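Local coordinates for protein indole-3-acetic acid-amido synthetase GH3.15 (Arabidopsis thaliana, PDB 6E1Q) that joins the auxin precursor indole-3-butyric acid to glutamine, and possibly cysteine, by ATP-dependent acyl amide synthesis, and also accepts the herbicide 2,4-DB, at residues Ser123-Leu128 / Thr322-Gly327; Glu138-Ile143 / Leu206-Asn211; Met158-Thr161 / Leu167-Ile170; Tyr356-Glu361 / Leu401-Val406. All coordinates share one frame; numbering follows the deposited sequence. Where two conformers were deposited one is given.

Contact 1: Ser123-Leu128 / Thr322-Gly327. With CFA ((2,4-dichlorophenoxy)acetic acid), chain D.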
# COMPACT_ATOMS: atom_id res chain seq x y z
N SER A 123 -13.96 10.46 -9.15
CA SER A 123 -14.11 11.32 -10.31
C SER A 123 -14.23 12.77 -9.89
O SER A 123 -13.86 13.67 -10.64
CB SER A 123 -15.32 10.89 -11.14
OG SER A 123 -16.54 11.30 -10.54
N LEU A 124 -14.72 13.00 -8.67
CA LEU A 124 -14.71 14.35 -8.11
C LEU A 124 -13.28 14.85 -7.93
O LEU A 124 -13.01 16.04 -8.11
CB LEU A 124 -15.45 14.36 -6.78
CG LEU A 124 -15.68 15.72 -6.15
CD1 LEU A 124 -16.29 16.64 -7.19
CD2 LEU A 124 -16.61 15.58 -4.96
N TYR A 125 -12.35 13.96 -7.61
CA TYR A 125 -11.00 14.35 -7.24
C TYR A 125 -10.06 14.44 -8.44
O TYR A 125 -9.09 15.21 -8.40
CB TYR A 125 -10.45 13.37 -6.19
CG TYR A 125 -8.99 13.58 -5.86
CD1 TYR A 125 -8.59 14.62 -5.02
CD2 TYR A 125 -8.02 12.75 -6.38
CE1 TYR A 125 -7.23 14.82 -4.71
CE2 TYR A 125 -6.67 12.94 -6.09
CZ TYR A 125 -6.28 13.97 -5.25
OH TYR A 125 -4.94 14.14 -4.97
N ALA A 126 -10.33 13.69 -9.51
CA ALA A 126 -9.43 13.71 -10.67
C ALA A 126 -9.18 15.10 -11.26
O ALA A 126 -8.03 15.38 -11.63
CB ALA A 126 -9.97 12.75 -11.74
N PRO A 127 -10.17 16.00 -11.39
CA PRO A 127 -9.83 17.34 -11.91
C PRO A 127 -8.77 18.06 -11.10
O PRO A 127 -8.00 18.85 -11.67
CB PRO A 127 -11.17 18.09 -11.85
CG PRO A 127 -12.20 17.00 -11.94
CD PRO A 127 -11.62 15.84 -11.18
N LEU A 128 -8.67 17.80 -9.79
CA LEU A 128 -7.58 18.39 -9.03
C LEU A 128 -6.24 17.84 -9.50
O LEU A 128 -5.28 18.59 -9.67
CB LEU A 128 -7.78 18.15 -7.54
CG LEU A 128 -6.86 19.01 -6.67
CD1 LEU A 128 -7.59 19.50 -5.47
CD2 LEU A 128 -5.62 18.22 -6.26
N THR A 322 3.85 10.25 -6.96
CA THR A 322 2.69 10.81 -6.29
C THR A 322 1.98 9.74 -5.46
O THR A 322 2.00 8.55 -5.80
CB THR A 322 1.70 11.43 -7.29
OG1 THR A 322 1.25 10.44 -8.22
CG2 THR A 322 2.38 12.57 -8.04
N SER A 323 1.38 10.17 -4.36
CA SER A 323 0.54 9.32 -3.52
C SER A 323 -0.70 10.15 -3.22
O SER A 323 -0.68 11.05 -2.37
CB SER A 323 1.27 8.87 -2.26
OG SER A 323 0.44 8.07 -1.43
N SER A 324 -1.78 9.85 -3.92
CA SER A 324 -2.96 10.72 -3.93
C SER A 324 -4.02 10.31 -2.92
O SER A 324 -4.88 11.14 -2.59
CB SER A 324 -3.59 10.72 -5.32
OG SER A 324 -2.71 11.30 -6.25
N PHE A 325 -4.02 9.06 -2.46
CA PHE A 325 -5.18 8.50 -1.78
C PHE A 325 -4.79 7.83 -0.48
O PHE A 325 -3.80 7.10 -0.42
CB PHE A 325 -5.90 7.47 -2.66
CG PHE A 325 -6.08 7.90 -4.09
CD1 PHE A 325 -7.15 8.70 -4.45
CD2 PHE A 325 -5.21 7.46 -5.08
CE1 PHE A 325 -7.34 9.09 -5.77
CE2 PHE A 325 -5.39 7.84 -6.40
CZ PHE A 325 -6.46 8.65 -6.75
N TYR A 326 -5.61 8.06 0.56
CA TYR A 326 -5.48 7.35 1.82
C TYR A 326 -6.80 6.64 2.08
O TYR A 326 -7.84 7.29 2.28
CB TYR A 326 -5.12 8.29 2.98
CG TYR A 326 -5.17 7.56 4.31
CD1 TYR A 326 -4.36 6.45 4.54
CD2 TYR A 326 -6.05 7.94 5.29
CE1 TYR A 326 -4.42 5.75 5.73
CE2 TYR A 326 -6.12 7.25 6.50
CZ TYR A 326 -5.31 6.16 6.71
OH TYR A 326 -5.40 5.48 7.90
N GLY A 327 -6.76 5.32 2.06
CA GLY A 327 -7.97 4.52 2.20
C GLY A 327 -7.66 3.09 2.59
O GLY A 327 -6.51 2.68 2.73
C1 CFA D . -7.57 3.55 -2.38
C2 CFA D . -7.19 3.29 -3.85
C1' CFA D . -8.01 3.86 -6.03
C2' CFA D . -7.95 2.73 -6.84
C3' CFA D . -7.73 2.87 -8.21
C4' CFA D . -7.56 4.14 -8.75
C5' CFA D . -7.62 5.26 -7.94
CL3 CFA D . -8.17 1.09 -6.15
C6' CFA D . -7.85 5.11 -6.59
O1 CFA D . -8.18 4.60 -2.09
O2 CFA D . -7.28 2.73 -1.47
O1' CFA D . -8.24 3.75 -4.65
CL4 CFA D . -7.27 4.35 -10.51
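Tyr125, on the kinked helical segment 123-128, looks across to Ser324, just ahead of the extended residues 325-327, and these two make the nearest backbone approach, with CA of Tyr125 9.4 Å from CA of Ser324. Such a gap has to be filled by side chains, and a tyrosine is long enough to do it. The bond to CB points toward 322-327, and with CG anti to the backbone N (chi1 173°) the Tyr125 ring reaches Ser324 and Phe325. Its CD2 lies 3.8 Å from CE1 of Phe325. The two rings are inclined at 65° with centroids 5.7 Å apart, an oblique pairing. Farther along the ring, OH of Tyr125 sits 3.7 Å from CB of Ser324. This hydroxyl is hydrogen-bonded to the carbonyl oxygen of Asn336, so a buried polar end is satisfied.

Phe325 has work on both faces. Ser324 CB lies toward the rim of one face, and over the centre of the opposite face is C6' of the (2,4-dichlorophenoxy)acetic acid of chain D, 3.7 Å from Phe325 CE2. A beta carbon at Gly327 would crowd O1 of this ligand, so the lack of a side chain there probably helps the carboxylate fit. Phe332 adds a second aromatic neighbour. The arrangement is that of a hydrophobic acyl-acid pocket, backed by helix 112-132; Phe325 is an established substrate-binding residue, and Phe325, Tyr326 and Gly327 also belong to the ATP site.

Contact 2: Glu138-Ile143 / Leu206-Asn211. With CFA ((2,4-dichlorophenoxy)acetic acid), chain C.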
# COMPACT_ATOMS: atom_id res chain seq x y z
N GLU A 138 -4.30 13.95 -20.90
CA GLU A 138 -4.01 13.72 -22.31
C GLU A 138 -3.74 12.26 -22.66
O GLU A 138 -3.49 11.97 -23.84
CB GLU A 138 -2.78 14.55 -22.73
CG GLU A 138 -2.98 16.07 -22.85
CD GLU A 138 -4.43 16.49 -22.96
OE1 GLU A 138 -4.95 17.06 -21.97
OE2 GLU A 138 -5.03 16.28 -24.03
N GLY A 139 -3.74 11.35 -21.70
CA GLY A 139 -3.35 9.98 -21.99
C GLY A 139 -3.90 9.00 -20.98
O GLY A 139 -4.67 9.36 -20.09
N LYS A 140 -3.47 7.74 -21.12
CA LYS A 140 -4.01 6.68 -20.27
C LYS A 140 -3.11 6.42 -19.05
O LYS A 140 -1.92 6.73 -19.03
CB LYS A 140 -4.18 5.38 -21.05
CG LYS A 140 -5.42 5.33 -21.93
CD LYS A 140 -5.13 4.53 -23.17
CE LYS A 140 -6.40 4.08 -23.86
NZ LYS A 140 -6.12 2.84 -24.64
N SER A 141 -3.72 5.81 -18.04
CA SER A 141 -3.03 5.35 -16.84
C SER A 141 -2.73 3.87 -17.01
O SER A 141 -3.65 3.05 -17.07
CB SER A 141 -3.88 5.60 -15.58
OG SER A 141 -4.01 6.98 -15.31
N LEU A 142 -1.45 3.54 -17.10
CA LEU A 142 -1.02 2.14 -17.15
C LEU A 142 -0.88 1.65 -15.72
O LEU A 142 -0.04 2.15 -14.97
CB LEU A 142 0.29 2.02 -17.92
CG LEU A 142 0.95 0.65 -18.03
CD1 LEU A 142 0.03 -0.35 -18.77
CD2 LEU A 142 2.28 0.80 -18.74
N ILE A 143 -1.71 0.68 -15.34
CA ILE A 143 -1.82 0.24 -13.95
C ILE A 143 -1.30 -1.18 -13.88
O ILE A 143 -1.84 -2.08 -14.54
CB ILE A 143 -3.26 0.35 -13.44
CG1 ILE A 143 -3.63 1.83 -13.21
CG2 ILE A 143 -3.43 -0.40 -12.13
CD1 ILE A 143 -5.12 2.06 -13.12
N LEU A 206 3.78 -1.65 -23.26
CA LEU A 206 4.82 -1.20 -24.19
C LEU A 206 4.22 -0.85 -25.55
O LEU A 206 4.63 0.13 -26.18
CB LEU A 206 5.90 -2.27 -24.36
CG LEU A 206 6.77 -2.57 -23.14
CD1 LEU A 206 7.55 -3.86 -23.40
CD2 LEU A 206 7.73 -1.41 -22.88
N LEU A 207 3.28 -1.67 -26.03
CA LEU A 207 2.64 -1.35 -27.31
C LEU A 207 1.94 -0.00 -27.25
O LEU A 207 1.92 0.73 -28.25
CB LEU A 207 1.64 -2.45 -27.68
CG LEU A 207 2.19 -3.75 -28.29
CD1 LEU A 207 1.16 -4.86 -28.12
CD2 LEU A 207 2.51 -3.58 -29.77
N GLU A 208 1.38 0.37 -26.10
CA GLU A 208 0.64 1.61 -25.94
C GLU A 208 1.48 2.74 -25.37
O GLU A 208 0.91 3.74 -24.92
CB GLU A 208 -0.58 1.37 -25.05
CG GLU A 208 -1.64 0.52 -25.71
CD GLU A 208 -2.20 1.20 -26.96
OE1 GLU A 208 -2.97 2.17 -26.79
OE2 GLU A 208 -1.86 0.76 -28.08
N ARG A 209 2.81 2.63 -25.42
CA ARG A 209 3.65 3.57 -24.67
C ARG A 209 3.41 5.03 -25.09
O ARG A 209 3.60 5.95 -24.28
CB ARG A 209 5.13 3.19 -24.81
CG ARG A 209 5.67 3.34 -26.23
CD ARG A 209 7.06 2.75 -26.35
NE ARG A 209 8.10 3.53 -25.67
CZ ARG A 209 9.00 4.30 -26.30
NH1 ARG A 209 8.97 4.40 -27.62
NH2 ARG A 209 9.92 4.95 -25.61
N ASP A 210 3.00 5.25 -26.32
CA ASP A 210 2.80 6.63 -26.75
C ASP A 210 1.48 7.21 -26.24
O ASP A 210 1.27 8.42 -26.38
CB ASP A 210 2.85 6.72 -28.28
CG ASP A 210 3.08 8.14 -28.77
OD1 ASP A 210 4.19 8.69 -28.56
OD2 ASP A 210 2.14 8.72 -29.34
N ASN A 211 0.62 6.41 -25.62
CA ASN A 211 -0.69 6.84 -25.14
C ASN A 211 -0.78 6.88 -23.62
O ASN A 211 -1.88 7.10 -23.08
CB ASN A 211 -1.78 5.92 -25.68
CG ASN A 211 -1.88 5.99 -27.17
OD1 ASN A 211 -1.77 7.07 -27.75
ND2 ASN A 211 -2.03 4.83 -27.82
C1 CFA C . -3.62 5.10 -10.78
C2 CFA C . -4.38 5.35 -9.48
C1' CFA C . -3.67 3.40 -8.31
C2' CFA C . -2.99 2.78 -7.27
C3' CFA C . -2.96 1.41 -7.19
C4' CFA C . -3.61 0.66 -8.14
C5' CFA C . -4.30 1.25 -9.17
CL3 CFA C . -2.11 3.70 -6.01
C6' CFA C . -4.34 2.62 -9.24
O1 CFA C . -4.24 5.12 -11.88
O2 CFA C . -2.40 4.85 -10.74
O1' CFA C . -3.70 4.79 -8.39
CL4 CFA C . -3.55 -1.10 -8.01
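Lys140 and Asn211 are joined by backbone: the N-H of Lys140 points almost straight (171°) at the Asn211 oxygen, which it meets in the carbonyl plane, N to O 2.6 Å. Gly139 CA comes within 3.4 Å of that same oxygen, a closeness that suits a residue without a beta carbon. Beyond CG the Lys140 chain bends at chi2 (147°) and carries NZ to 3.9 Å from Glu208 OE1, a long salt bridge. The next shell fixes the acid: ND2 of Asn211 donates to OE1 of Glu208 (3.0 Å), arriving from above the carboxylate plane. Beyond lies strand 212-217, whose Ala213 and Arg214 continue the backbone pairing with Lys140.

On the far side of the strand, Ser141 and Ile143 border the (2,4-dichlorophenoxy)acetic acid of chain C. Ile143 CD1 lies 3.4 Å from ligand O1, while its CG2 branch lies 3.5 Å from ring carbon C5'. An alanine at Ile143 removes both contacts, which is likely to open a gap beside the ligand and let its ring shift. Ser141 OG is hydrogen-bonded to Arg214, another pocket residue. Chemically, then, the straight backbone bond probably carries this junction, and the long, partly exposed ion pair adds a weaker electrostatic tie.

Contact 3: Met158-Thr161 / Leu167-Ile170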
# COMPACT_ATOMS: atom_id res chain seq x y z
N MET A 158 -19.32 -13.09 -3.48
CA MET A 158 -17.99 -13.03 -4.07
C MET A 158 -17.02 -12.37 -3.09
O MET A 158 -17.38 -11.50 -2.30
CB MET A 158 -17.98 -12.26 -5.39
CG MET A 158 -18.52 -13.04 -6.61
SD MET A 158 -17.84 -14.70 -6.88
CE MET A 158 -16.16 -14.31 -7.40
N VAL A 159 -15.78 -12.81 -3.16
CA VAL A 159 -14.70 -12.31 -2.33
C VAL A 159 -13.62 -11.74 -3.25
O VAL A 159 -13.04 -12.48 -4.04
CB VAL A 159 -14.14 -13.43 -1.44
CG1 VAL A 159 -13.09 -12.89 -0.61
CG2 VAL A 159 -15.23 -14.01 -0.56
N ARG A 160 -13.34 -10.45 -3.13
CA ARG A 160 -12.44 -9.80 -4.09
C ARG A 160 -11.63 -8.74 -3.38
O ARG A 160 -11.93 -8.35 -2.25
CB ARG A 160 -13.20 -9.12 -5.24
CG ARG A 160 -13.92 -10.06 -6.16
CD ARG A 160 -14.63 -9.28 -7.24
NE ARG A 160 -15.19 -10.18 -8.23
CZ ARG A 160 -16.49 -10.24 -8.50
NH1 ARG A 160 -17.33 -9.43 -7.86
NH2 ARG A 160 -16.94 -11.09 -9.41
N THR A 161 -10.60 -8.24 -4.08
CA THR A 161 -9.86 -7.08 -3.59
C THR A 161 -10.63 -5.81 -3.89
O THR A 161 -11.52 -5.78 -4.76
CB THR A 161 -8.46 -7.00 -4.21
OG1 THR A 161 -8.57 -6.86 -5.64
CG2 THR A 161 -7.66 -8.27 -3.89
N LEU A 167 -12.07 -1.40 -10.20
CA LEU A 167 -11.89 -1.47 -11.65
C LEU A 167 -13.08 -2.14 -12.32
O LEU A 167 -13.60 -1.65 -13.34
CB LEU A 167 -10.60 -2.23 -11.98
CG LEU A 167 -9.35 -1.53 -11.48
CD1 LEU A 167 -8.11 -2.32 -11.86
CD2 LEU A 167 -9.30 -0.10 -12.04
N LYS A 168 -13.53 -3.27 -11.78
CA LYS A 168 -14.67 -3.96 -12.38
C LYS A 168 -15.90 -3.05 -12.44
O LYS A 168 -16.67 -3.10 -13.41
CB LYS A 168 -14.97 -5.23 -11.58
CG LYS A 168 -16.00 -6.15 -12.20
CD LYS A 168 -16.35 -7.30 -11.27
CE LYS A 168 -17.70 -7.91 -11.61
NZ LYS A 168 -17.63 -9.39 -11.80
N SER A 169 -16.10 -2.21 -11.44
CA SER A 169 -17.31 -1.40 -11.47
C SER A 169 -17.23 -0.28 -12.50
O SER A 169 -18.19 -0.06 -13.26
CB SER A 169 -17.61 -0.82 -10.09
OG SER A 169 -18.79 -0.05 -10.19
N ILE A 170 -16.10 0.43 -12.56
CA ILE A 170 -16.01 1.50 -13.55
C ILE A 170 -15.97 0.90 -14.95
O ILE A 170 -16.44 1.53 -15.90
CB ILE A 170 -14.80 2.43 -13.29
CG1 ILE A 170 -13.48 1.69 -13.30
CG2 ILE A 170 -14.93 3.15 -11.95
CD1 ILE A 170 -12.31 2.58 -12.91
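Arg160 and Lys168 meet at a strand-to-helix connection: strand 158-160 passes through Thr161, the N-cap residue, directly into helix 162-172. Thr161 is well suited to that position because its side chain caps a backbone N of the first helical turn; OG1 is also hydrogen-bonded to Tyr145 and Thr164.

One part of the contact is van der Waals stacking of lysine methylenes on the flat face of a guanidinium. Arg160 is stretched out from CG to NE (chi2 180°), and Lys168 crosses it at about a right angle. Methylene CD of Lys168 stands over the centre of one face of the guanidinium, 4.0 Å from CZ of Arg160. Against the opposite face rests Met158, whose CG lies 3.5 Å above the plane, toward the rim. The flat cation is thus sandwiched between methylene groups of Lys168 and Met158, long residues that can reach it from the helix and from the strand.

The polar part is less comfortable. Both ends are donors and both would normally be positive, so no hydrogen bond links them. The closeness would probably favour partial loss of the lysine proton, or else the amino group is not firmly placed. Glu150 offers Arg160 NE a long, weak ion pair. A bend at chi4 (127°) brings the lysine amino group in over the same face as CD, nearest NH2, with Arg160 NH2 and Lys168 NZ 3.0 Å apart.

Contact 4: Tyr356-Glu361 / Leu401-Val406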
# COMPACT_ATOMS: atom_id res chain seq x y z
N TYR A 356 -18.13 8.66 9.04
CA TYR A 356 -18.00 9.40 10.29
C TYR A 356 -16.70 8.98 10.95
O TYR A 356 -16.50 7.79 11.23
CB TYR A 356 -19.18 9.16 11.23
CG TYR A 356 -19.14 10.03 12.48
CD1 TYR A 356 -19.48 11.38 12.42
CD2 TYR A 356 -18.74 9.50 13.71
CE1 TYR A 356 -19.43 12.17 13.55
CE2 TYR A 356 -18.68 10.30 14.85
CZ TYR A 356 -19.04 11.64 14.76
OH TYR A 356 -19.00 12.45 15.88
N PHE A 357 -15.83 9.95 11.21
CA PHE A 357 -14.43 9.69 11.56
C PHE A 357 -14.15 10.19 12.96
O PHE A 357 -14.26 11.39 13.23
CB PHE A 357 -13.49 10.36 10.56
CG PHE A 357 -13.68 9.92 9.14
CD1 PHE A 357 -13.31 8.65 8.74
CD2 PHE A 357 -14.20 10.78 8.19
CE1 PHE A 357 -13.49 8.24 7.44
CE2 PHE A 357 -14.36 10.39 6.90
CZ PHE A 357 -14.01 9.10 6.52
N GLU A 358 -13.77 9.28 13.85
CA GLU A 358 -13.24 9.64 15.15
C GLU A 358 -11.77 9.26 15.23
O GLU A 358 -11.23 8.58 14.36
CB GLU A 358 -14.04 8.96 16.27
CG GLU A 358 -15.49 9.41 16.34
CD GLU A 358 -16.30 8.56 17.29
OE1 GLU A 358 -16.57 7.38 16.95
OE2 GLU A 358 -16.67 9.06 18.37
N PHE A 359 -11.11 9.71 16.29
CA PHE A 359 -9.67 9.52 16.38
C PHE A 359 -9.30 9.18 17.81
O PHE A 359 -9.61 9.93 18.74
CB PHE A 359 -8.92 10.75 15.87
CG PHE A 359 -9.11 10.96 14.40
CD1 PHE A 359 -10.21 11.67 13.93
CD2 PHE A 359 -8.27 10.35 13.49
CE1 PHE A 359 -10.43 11.81 12.57
CE2 PHE A 359 -8.47 10.50 12.13
CZ PHE A 359 -9.56 11.23 11.68
N LEU A 360 -8.64 8.05 17.96
CA LEU A 360 -8.16 7.58 19.25
C LEU A 360 -6.73 8.08 19.45
O LEU A 360 -5.85 7.77 18.63
CB LEU A 360 -8.26 6.06 19.27
CG LEU A 360 -7.77 5.23 20.44
CD1 LEU A 360 -8.26 5.82 21.76
CD2 LEU A 360 -8.28 3.80 20.23
N GLU A 361 -6.51 8.86 20.51
CA GLU A 361 -5.16 9.30 20.84
C GLU A 361 -4.27 8.09 21.08
O GLU A 361 -4.67 7.13 21.74
CB GLU A 361 -5.17 10.18 22.09
CG GLU A 361 -5.95 11.48 21.98
CD GLU A 361 -5.68 12.41 23.15
OE1 GLU A 361 -5.46 11.91 24.28
OE2 GLU A 361 -5.70 13.65 22.96
N LEU A 401 -19.82 -1.03 9.51
CA LEU A 401 -18.84 -0.86 10.58
C LEU A 401 -19.17 0.38 11.41
O LEU A 401 -19.53 1.43 10.86
CB LEU A 401 -17.43 -0.75 10.01
CG LEU A 401 -17.02 -1.96 9.16
CD1 LEU A 401 -15.64 -1.74 8.59
CD2 LEU A 401 -17.07 -3.24 9.99
N TYR A 402 -19.04 0.25 12.73
CA TYR A 402 -19.42 1.30 13.66
C TYR A 402 -18.28 1.47 14.66
O TYR A 402 -17.94 0.52 15.37
CB TYR A 402 -20.73 0.95 14.36
CG TYR A 402 -21.83 0.66 13.37
CD1 TYR A 402 -22.58 1.70 12.83
CD2 TYR A 402 -22.08 -0.64 12.94
CE1 TYR A 402 -23.58 1.45 11.91
CE2 TYR A 402 -23.09 -0.91 12.02
CZ TYR A 402 -23.83 0.15 11.51
OH TYR A 402 -24.82 -0.07 10.59
N ARG A 403 -17.68 2.66 14.68
CA ARG A 403 -16.57 3.00 15.58
C ARG A 403 -15.50 1.92 15.56
O ARG A 403 -15.14 1.32 16.58
CB ARG A 403 -17.07 3.23 17.01
CG ARG A 403 -18.31 4.09 17.08
CD ARG A 403 -18.59 4.54 18.49
NE ARG A 403 -17.74 5.66 18.88
CZ ARG A 403 -17.56 6.05 20.14
NH1 ARG A 403 -18.18 5.41 21.13
NH2 ARG A 403 -16.78 7.08 20.40
N TYR A 404 -14.98 1.70 14.36
CA TYR A 404 -14.13 0.56 14.08
C TYR A 404 -12.69 1.05 13.95
O TYR A 404 -12.41 2.02 13.24
CB TYR A 404 -14.61 -0.13 12.80
CG TYR A 404 -13.69 -1.17 12.20
CD1 TYR A 404 -12.63 -0.79 11.37
CD2 TYR A 404 -13.91 -2.53 12.41
CE1 TYR A 404 -11.79 -1.74 10.79
CE2 TYR A 404 -13.06 -3.49 11.84
CZ TYR A 404 -12.02 -3.09 11.03
OH TYR A 404 -11.18 -4.02 10.44
N ARG A 405 -11.79 0.37 14.64
CA ARG A 405 -10.40 0.78 14.68
C ARG A 405 -9.68 0.28 13.44
O ARG A 405 -9.67 -0.92 13.16
CB ARG A 405 -9.74 0.26 15.96
CG ARG A 405 -10.14 1.07 17.18
CD ARG A 405 -9.69 0.37 18.45
NE ARG A 405 -8.24 0.38 18.55
CZ ARG A 405 -7.56 -0.30 19.46
NH1 ARG A 405 -8.20 -1.05 20.34
NH2 ARG A 405 -6.23 -0.24 19.48
N VAL A 406 -9.08 1.21 12.72
CA VAL A 406 -8.50 0.94 11.41
C VAL A 406 -7.09 0.37 11.53
O VAL A 406 -6.64 -0.34 10.62
CB VAL A 406 -8.59 2.25 10.61
CG1 VAL A 406 -7.51 2.35 9.58
CG2 VAL A 406 -9.97 2.35 9.97
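A G1 beta bulge at Arg403 and Tyr404, both opposite Val395, brings the Arg403 side chain against Glu358 in the GH3 central domain. Arg403 takes the left-handed backbone conformation (phi 49°) found at the first position of such bulges, where glycine is usual. Strand 390-396 lies between the two segments, so this contact is made by long side chains spanning that strand.

Arg403, bent at chi3, offers its guanidinium side-on and grips the carboxylate with two nitrogens, one for each oxygen. NE donates to OE1 of Glu358 at 2.8 Å, nearly straight (168°), in the guanidinium plane and on the syn lone pair. NH2 reaches Glu358 OE2, also at 2.8 Å, but more bent (139°) and tilted from both planes. The pair is buried, and its remaining polar groups are provided for by the segment around helix 55-61: Lys59 forms a second salt bridge to Glu358 OE2, and NH1 of Arg403 is hydrogen-bonded to the Val62 oxygen. A methionine in place of Arg403 is shorter and has no N-H groups, and would probably leave Glu358 OE1 without its mate and the buried negative charge less well compensated.

Farther along, Arg405 forms a salt bridge from NE to Glu392 on the intervening strand. Leu360, with its apolar tip, lies over one face of the Arg405 guanidinium, CD2 3.8 Å from NE.

In the fold
Contacts 1, 2 and 3 are nested along the chain: contact 3, a local strand-helix connection, falls inside the loop closed by contact 2, itself inside the larger loop closed by contact 1. Contact 4 follows in series. Contacts 1 and 2 have centres about 19 Å apart, and helix 112-132 leads on to strand 140-143; each borders a bound ligand. The centre of contact 3 is about 19 Å from that of contact 1 and 23 Å from that of contact 2. Contact 4 lies in the GH3 central domain, its centre about 39 Å from that of contact 2, yet it touches contact 1 where Tyr326 OH packs on Val406 CG1. Residues 325-327, which bind ATP and, through Phe325, the acid, thus adjoin the central domain.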